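Local coordinates for hemin degrading factor (Pseudomonas aeruginosa, PDB 4MF9), which binds heme and probably acts in its intracellular trafficking and degradation, at residues Glu49-Val55 with Gln178-Leu184; Ile199-Leu204 with Lys223-Gln227. All coordinates share one frame; numbering follows the deposited sequence.

Contact 1 of 2, residues Glu49-Val55 with Gln178-Leu184; sequences ELVASRV and QDAVLAL
The irregular segment Q178-L184 runs past the last turn of helix 47-52, coming nearest where the CA atoms of A52 and A180 lie 4.6 Å apart, and the chain continues into a type I beta turn from A52 to V55. The methyl of A180 sits tightly on the backbone beside the turn, its CB in close van der Waals contact 3.0 Å from A52 O; the same oxygen accepts from V55 N. In return, the A52 methyl faces the A180 carbonyl and the CB of L182, with 4.1 Å between A52 CB and L182 CB. V55 packs against the preceding carbonyl oxygen: CG1 is anti to the backbone N (chi1 176°), and CB and CG1 are each 3.2 Å from D179 O. The same CG1 touches the amide oxygen of Q178, whose chain bends at chi2 and crosses that of V55 at about a right angle; this OE1 accepts from R61 N, while NE2 donates to A175 O. The contact joins E49-V55, in the first HemS/ChuX-family region, to the loop between helices 166-173 and 201-210, against strands 59-62 and 124-133 of an antiparallel sheet. V51, V55 and L182 also pack on strand 124-133. At the other end, L184 reaches the carboxylate of E49 with CD1, 3.5 Å from E49 OE1, an oxygen already bonded to S46 OG. The polar link between the segments is a water that donates to both E49 O (2.9 Å) and A180 O (2.6 Å).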
ATOM      1  N   GLU A  49      12.374  -2.668  14.275  1.00 21.83           N
ATOM      2  CA  GLU A  49      13.394  -3.014  15.231  1.00 24.04           C
ATOM      3  C   GLU A  49      14.575  -3.680  14.557  1.00 21.74           C
ATOM      4  O   GLU A  49      15.681  -3.359  14.816  1.00 20.03           O
ATOM      5  CB  GLU A  49      12.830  -3.926  16.255  1.00 25.55           C
ATOM      6  CG  GLU A  49      11.995  -3.247  17.275  1.00 27.41           C
ATOM      7  CD  GLU A  49      11.240  -4.240  18.143  1.00 34.03           C
ATOM      8  OE1 GLU A  49      10.152  -4.710  17.745  1.00 22.43           O
ATOM      9  OE2 GLU A  49      11.794  -4.575  19.183  1.00 31.64           O
ATOM     10  N   LEU A  50      14.266  -4.567  13.634  1.00 19.60           N
ATOM     11  CA  LEU A  50      15.276  -5.306  12.877  1.00 17.21           C
ATOM     12  C   LEU A  50      16.144  -4.334  12.088  1.00 21.33           C
ATOM     13  O   LEU A  50      17.377  -4.406  12.137  1.00 18.57           O
ATOM     14  CB  LEU A  50      14.623  -6.316  11.927  1.00 21.80           C
ATOM     15  CG  LEU A  50      15.258  -7.705  11.756  1.00 26.99           C
ATOM     16  CD1 LEU A  50      14.694  -8.451  10.557  1.00 25.27           C
ATOM     17  CD2 LEU A  50      16.753  -7.621  11.634  1.00 27.11           C
ATOM     18  N   VAL A  51      15.502  -3.412  11.376  1.00 19.84           N
ATOM     19  CA  VAL A  51      16.227  -2.388  10.623  1.00 19.40           C
ATOM     20  C   VAL A  51      17.078  -1.491  11.538  1.00 19.70           C
ATOM     21  O   VAL A  51      18.225  -1.169  11.218  1.00 18.09           O
ATOM     22  CB  VAL A  51      15.262  -1.545   9.755  1.00 18.82           C
ATOM     23  CG1 VAL A  51      16.008  -0.410   9.071  1.00 16.56           C
ATOM     24  CG2 VAL A  51      14.569  -2.428   8.717  1.00 17.52           C
ATOM     25  N   ALA A  52      16.530  -1.101  12.683  1.00 18.11           N
ATOM     26  CA  ALA A  52      17.290  -0.287  13.625  1.00 21.56           C
ATOM     27  C   ALA A  52      18.507  -1.043  14.165  1.00 20.39           C
ATOM     28  O   ALA A  52      19.494  -0.430  14.545  1.00 19.65           O
ATOM     29  CB  ALA A  52      16.409   0.191  14.760  1.00 21.72           C
ATOM     30  N   SER A  53      18.451  -2.370  14.193  1.00 20.95           N
ATOM     31  CA  SER A  53      19.627  -3.132  14.631  1.00 25.47           C
ATOM     32  C   SER A  53      20.773  -2.999  13.623  1.00 19.22           C
ATOM     33  O   SER A  53      21.913  -3.376  13.914  1.00 20.93           O
ATOM     34  CB  SER A  53      19.281  -4.607  14.841  1.00 21.57           C
ATOM     35  OG  SER A  53      19.323  -5.309  13.619  1.00 19.79           O
ATOM     36  N   ARG A  54      20.462  -2.518  12.425  1.00 16.85           N
ATOM     37  CA  ARG A  54      21.402  -2.247  11.360  1.00 14.15           C
ATOM     38  C   ARG A  54      22.174  -0.922  11.458  1.00 18.24           C
ATOM     39  O   ARG A  54      23.113  -0.720  10.762  1.00 16.65           O
ATOM     40  CB  ARG A  54      20.698  -2.319   9.986  1.00 14.27           C
ATOM     41  CG  ARG A  54      20.060  -3.659   9.662  1.00 20.20           C
ATOM     42  CD  ARG A  54      19.385  -3.727   8.315  1.00 17.73           C
ATOM     43  NE  ARG A  54      20.312  -3.598   7.224  1.00 18.63           N
ATOM     44  CZ  ARG A  54      20.087  -4.086   6.021  1.00 23.74           C
ATOM     45  NH1 ARG A  54      18.943  -4.681   5.780  1.00 20.94           N
ATOM     46  NH2 ARG A  54      20.978  -4.007   5.083  1.00 20.18           N
ATOM     47  N   VAL A  55      21.709  -0.018  12.289  1.00 14.93           N
ATOM     48  CA  VAL A  55      22.294   1.320  12.333  1.00 16.62           C
ATOM     49  C   VAL A  55      23.742   1.257  12.817  1.00 17.13           C
ATOM     50  O   VAL A  55      24.048   0.576  13.795  1.00 19.56           O
ATOM     51  CB  VAL A  55      21.474   2.270  13.210  1.00 20.01           C
ATOM     52  CG1 VAL A  55      22.153   3.625  13.313  1.00 23.00           C
ATOM     53  CG2 VAL A  55      20.074   2.428  12.633  1.00 19.78           C
ATOM     54  N   GLN A 178      21.641   8.606  16.522  1.00 29.63           N
ATOM     55  CA  GLN A 178      21.630   7.552  15.527  1.00 31.43           C
ATOM     56  C   GLN A 178      20.957   6.280  16.021  1.00 36.34           C
ATOM     57  O   GLN A 178      20.089   5.742  15.329  1.00 37.31           O
ATOM     58  CB  GLN A 178      23.028   7.317  14.963  1.00 26.53           C
ATOM     59  CG  GLN A 178      23.303   8.244  13.796  1.00 23.14           C
ATOM     60  CD  GLN A 178      22.237   8.087  12.725  1.00 20.45           C
ATOM     61  OE1 GLN A 178      22.005   6.985  12.237  1.00 19.37           O
ATOM     62  NE2 GLN A 178      21.572   9.180  12.375  1.00 18.44           N
ATOM     63  N   ASP A 179      21.428   5.695  17.077  1.00 35.28           N
ATOM     64  CA  ASP A 179      20.619   4.828  17.854  1.00 40.79           C
ATOM     65  C   ASP A 179      20.361   3.489  17.214  1.00 43.01           C
ATOM     66  O   ASP A 179      20.585   3.338  16.037  1.00 45.39           O
ATOM     67  CB  ASP A 179      19.295   5.494  18.123  1.00 42.35           C
ATOM     68  CG  ASP A 179      18.902   5.395  19.507  1.00 48.30           C
ATOM     69  OD1 ASP A 179      17.690   5.350  19.785  1.00 45.56           O
ATOM     70  OD2 ASP A 179      19.802   5.406  20.350  1.00 51.94           O
ATOM     71  N   ALA A 180      19.960   2.504  17.959  1.00 45.46           N
ATOM     72  CA  ALA A 180      19.578   1.282  17.305  1.00 41.96           C
ATOM     73  C   ALA A 180      18.420   0.566  18.009  1.00 41.26           C
ATOM     74  O   ALA A 180      18.245  -0.588  17.813  1.00 41.08           O
ATOM     75  CB  ALA A 180      20.770   0.398  17.143  1.00 34.83           C
ATOM     76  N   VAL A 181      17.662   1.306  18.781  1.00 45.21           N
ATOM     77  CA  VAL A 181      16.660   0.680  19.589  1.00 47.92           C
ATOM     78  C   VAL A 181      15.227   0.766  19.042  1.00 48.34           C
ATOM     79  O   VAL A 181      14.580  -0.262  18.834  1.00 48.09           O
ATOM     80  CB  VAL A 181      16.835   1.152  21.038  1.00 49.38           C
ATOM     81  CG1 VAL A 181      15.585   0.953  21.860  1.00 50.66           C
ATOM     82  CG2 VAL A 181      17.981   0.359  21.638  1.00 53.18           C
ATOM     83  N   LEU A 182      14.778   1.973  18.786  1.00 48.67           N
ATOM     84  CA  LEU A 182      13.457   2.250  18.191  1.00 41.36           C
ATOM     85  C   LEU A 182      12.289   2.259  19.191  1.00 42.81           C
ATOM     86  O   LEU A 182      11.914   1.221  19.737  1.00 42.83           O
ATOM     87  CB  LEU A 182      13.149   1.331  16.998  1.00 39.04           C
ATOM     88  CG  LEU A 182      11.912   1.777  16.232  1.00 36.17           C
ATOM     89  CD1 LEU A 182      12.084   3.234  15.894  1.00 30.04           C
ATOM     90  CD2 LEU A 182      11.676   0.957  14.982  1.00 28.73           C
ATOM     91  N   ALA A 183      11.689   3.416  19.365  1.00 41.20           N
ATOM     92  CA  ALA A 183      10.588   3.562  20.281  1.00 40.55           C
ATOM     93  C   ALA A 183       9.285   3.078  19.661  1.00 43.55           C
ATOM     94  O   ALA A 183       8.943   3.496  18.586  1.00 42.99           O
ATOM     95  CB  ALA A 183      10.458   5.017  20.635  1.00 37.98           C
ATOM     96  N   LEU A 184       8.540   2.261  20.372  1.00 40.63           N
ATOM     97  CA  LEU A 184       7.271   1.761  19.845  1.00 38.28           C
ATOM     98  C   LEU A 184       6.121   1.983  20.823  1.00 46.85           C
ATOM     99  O   LEU A 184       6.227   1.649  22.006  1.00 39.89           O
ATOM    100  CB  LEU A 184       7.372   0.272  19.507  1.00 35.98           C
ATOM    101  CG  LEU A 184       8.500  -0.182  18.579  1.00 30.75           C
ATOM    102  CD1 LEU A 184       8.417  -1.675  18.361  1.00 28.32           C
ATOM    103  CD2 LEU A 184       8.458   0.541  17.256  1.00 28.94           C
TER
HETATM  104  O   HOH W   1      16.873  -2.743  17.399  1.00 27.34           O

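Contact 2 of 2, residues Ile199-Leu204 with Lys223-Gln227; sequences IDAAAL and KHGAQ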
ATOM      1  N   ILE A 199     -26.640  -1.538  12.975  1.00 29.41           N
ATOM      2  CA  ILE A 199     -26.461  -0.505  12.002  1.00 28.99           C
ATOM      3  C   ILE A 199     -27.796   0.009  11.471  1.00 26.77           C
ATOM      4  O   ILE A 199     -28.654  -0.759  11.194  1.00 24.20           O
ATOM      5  CB  ILE A 199     -25.605  -1.003  10.822  1.00 28.83           C
ATOM      6  CG1 ILE A 199     -24.346  -1.674  11.310  1.00 26.56           C
ATOM      7  CG2 ILE A 199     -25.292   0.131   9.872  1.00 28.01           C
ATOM      8  CD1 ILE A 199     -23.569  -0.863  12.287  1.00 27.21           C
ATOM      9  N   ASP A 200     -27.935   1.325  11.337  1.00 24.41           N
ATOM     10  CA  ASP A 200     -29.094   1.909  10.657  1.00 25.23           C
ATOM     11  C   ASP A 200     -28.931   1.723   9.148  1.00 24.21           C
ATOM     12  O   ASP A 200     -28.358   2.579   8.468  1.00 20.33           O
ATOM     13  CB  ASP A 200     -29.214   3.399  11.005  1.00 24.85           C
ATOM     14  CG  ASP A 200     -30.538   4.004  10.580  1.00 24.57           C
ATOM     15  OD1 ASP A 200     -31.297   3.353   9.819  1.00 25.75           O
ATOM     16  OD2 ASP A 200     -30.815   5.144  11.008  1.00 28.58           O
ATOM     17  N   ALA A 201     -29.436   0.605   8.632  1.00 20.16           N
ATOM     18  CA  ALA A 201     -29.232   0.227   7.231  1.00 23.60           C
ATOM     19  C   ALA A 201     -29.898   1.181   6.240  1.00 24.38           C
ATOM     20  O   ALA A 201     -29.379   1.427   5.158  1.00 22.05           O
ATOM     21  CB  ALA A 201     -29.709  -1.197   6.996  1.00 20.01           C
ATOM     22  N   ALA A 202     -31.069   1.691   6.578  1.00 28.83           N
ATOM     23  CA  ALA A 202     -31.792   2.618   5.745  1.00 21.30           C
ATOM     24  C   ALA A 202     -31.093   3.970   5.600  1.00 22.87           C
ATOM     25  O   ALA A 202     -30.983   4.522   4.566  1.00 26.95           O
ATOM     26  CB  ALA A 202     -33.217   2.732   6.264  1.00 30.23           C
ATOM     27  N   ALA A 203     -30.568   4.451   6.697  1.00 22.23           N
ATOM     28  CA  ALA A 203     -29.798   5.666   6.647  1.00 27.42           C
ATOM     29  C   ALA A 203     -28.540   5.507   5.828  1.00 18.65           C
ATOM     30  O   ALA A 203     -28.285   6.287   5.009  1.00 18.57           O
ATOM     31  CB  ALA A 203     -29.456   6.140   8.051  1.00 21.17           C
ATOM     32  N   LEU A 204     -27.851   4.413   6.037  1.00 22.98           N
ATOM     33  CA  LEU A 204     -26.651   4.128   5.290  1.00 19.82           C
ATOM     34  C   LEU A 204     -26.930   4.061   3.805  1.00 16.72           C
ATOM     35  O   LEU A 204     -26.289   4.728   3.071  1.00 16.71           O
ATOM     36  CB  LEU A 204     -26.181   2.762   5.737  1.00 21.44           C
ATOM     37  CG  LEU A 204     -24.808   2.214   5.461  1.00 26.46           C
ATOM     38  CD1 LEU A 204     -24.853   0.737   5.274  1.00 19.44           C
ATOM     39  CD2 LEU A 204     -24.033   2.919   4.421  1.00 23.50           C
ATOM     40  N   LYS A 223     -19.911   7.723   9.775  1.00 21.87           N
ATOM     41  CA  LYS A 223     -21.161   8.279  10.172  1.00 26.02           C
ATOM     42  C   LYS A 223     -22.110   7.278  10.738  1.00 25.54           C
ATOM     43  O   LYS A 223     -22.756   7.584  11.687  1.00 23.88           O
ATOM     44  CB  LYS A 223     -21.784   9.034   8.994  1.00 24.56           C
ATOM     45  CG  LYS A 223     -23.213   9.457   9.227  1.00 25.12           C
ATOM     46  CD  LYS A 223     -23.570  10.476   8.200  1.00 27.66           C
ATOM     47  CE  LYS A 223     -24.848  11.195   8.505  1.00 31.15           C
ATOM     48  NZ  LYS A 223     -24.594  12.286   9.460  1.00 29.12           N
ATOM     49  N   HIS A 224     -22.175   6.085  10.166  1.00 24.87           N
ATOM     50  CA  HIS A 224     -23.090   5.062  10.634  1.00 23.30           C
ATOM     51  C   HIS A 224     -22.424   3.981  11.461  1.00 26.58           C
ATOM     52  O   HIS A 224     -23.016   3.032  11.861  1.00 29.27           O
ATOM     53  CB  HIS A 224     -23.901   4.496   9.472  1.00 25.79           C
ATOM     54  CG  HIS A 224     -24.509   5.540   8.604  1.00 22.05           C
ATOM     55  ND1 HIS A 224     -23.855   6.075   7.538  1.00 23.96           N
ATOM     56  CD2 HIS A 224     -25.694   6.172   8.659  1.00 28.71           C
ATOM     57  CE1 HIS A 224     -24.587   7.011   6.981  1.00 23.10           C
ATOM     58  NE2 HIS A 224     -25.722   7.074   7.624  1.00 28.76           N
ATOM     59  N   GLY A 225     -21.152   4.161  11.724  1.00 25.39           N
ATOM     60  CA  GLY A 225     -20.420   3.238  12.547  1.00 28.47           C
ATOM     61  C   GLY A 225     -20.213   1.859  11.966  1.00 23.53           C
ATOM     62  O   GLY A 225     -20.073   0.949  12.669  1.00 20.50           O
ATOM     63  N   ALA A 226     -20.205   1.758  10.656  1.00 24.45           N
ATOM     64  CA  ALA A 226     -20.113   0.448  10.017  1.00 21.83           C
ATOM     65  C   ALA A 226     -18.710   0.140   9.522  1.00 16.17           C
ATOM     66  O   ALA A 226     -18.013   1.029   9.031  1.00 15.10           O
ATOM     67  CB  ALA A 226     -21.116   0.341   8.878  1.00 18.25           C
ATOM     68  N   GLN A 227     -18.308  -1.117   9.641  1.00 21.17           N
ATOM     69  CA  GLN A 227     -17.097  -1.627   8.970  1.00 23.99           C
ATOM     70  C   GLN A 227     -17.327  -1.674   7.458  1.00 18.61           C
ATOM     71  O   GLN A 227     -18.431  -1.750   7.031  1.00 16.52           O
ATOM     72  CB  GLN A 227     -16.689  -3.021   9.429  1.00 23.05           C
ATOM     73  CG  GLN A 227     -16.744  -3.248  10.897  1.00 27.76           C
ATOM     74  CD  GLN A 227     -15.909  -2.255  11.626  1.00 30.51           C
ATOM     75  OE1 GLN A 227     -16.396  -1.426  12.358  1.00 32.96           O
ATOM     76  NE2 GLN A 227     -14.657  -2.292  11.368  1.00 33.90           N
TER
HETATM   77  O   HOH W   2     -25.822   3.141  12.269  1.00 26.12           O
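H224 carries most of this contact, laying its imidazole against the first turn of helix 201-210. The main interaction is a CH-pi contact: L204 CA stands 3.9 Å from the centroid of the H224 ring, 8° off the ring normal, and so presses almost squarely on the middle of one face. With CG beside the backbone N (chi1 -49°) and the ring turned by a chi2 of 89°, H224 presents that face to the helix. K223 CG lies toward the rim of the opposite face, and a hydrogen bond from ND1 to L220 O, one turn back in its own helix, fixes the rotation of the ring. Further van der Waals contacts come from A203, whose CB is 3.8 Å from H224 CD2. Away from the ring, I199 turns its CD1 to the carbonyl oxygens of H224 and G225, while its CG2 meets A226 CB at 4.3 Å.

Two helix ends are brought together here. Helix 201-210 starts at the N-cap D200, whose OD1 takes a weak bond from A203 N; helix 217-224 finishes in a Schellman motif, with G225 at positive phi. The chain then passes through A226 to Q227, the N-cap of helix 228-235, on which I199 and L204 also pack. That last helix opens with R228, a heme-binding residue, although the contact itself lies outside the pocket.

Polar linkage is through solvent: one water accepts from D200 N at 2.9 Å and donates to H224 O at 2.8 Å.

Overall arrangement
From the N terminus, helix 47-52 supplies the first side of contact 1, and the chain then builds most of the first half, including strands 59-62 to 151-157 and helix 166-173, before Q178-L184 returns to close that long loop. A linker then leads to contact 2, which closes a short, mostly helical loop without strands; the loop runs through the rest of helix 201-210 and most of helix 217-224. The loops follow one another in series without crossing, and their centres are 42 Å apart. Contact 1 joins helix 47-52 to the loop after helix 166-173, whereas contact 2 joins helices at the start of the C-terminal half, where the L204 side chain lies about 13 Å from the bound heme.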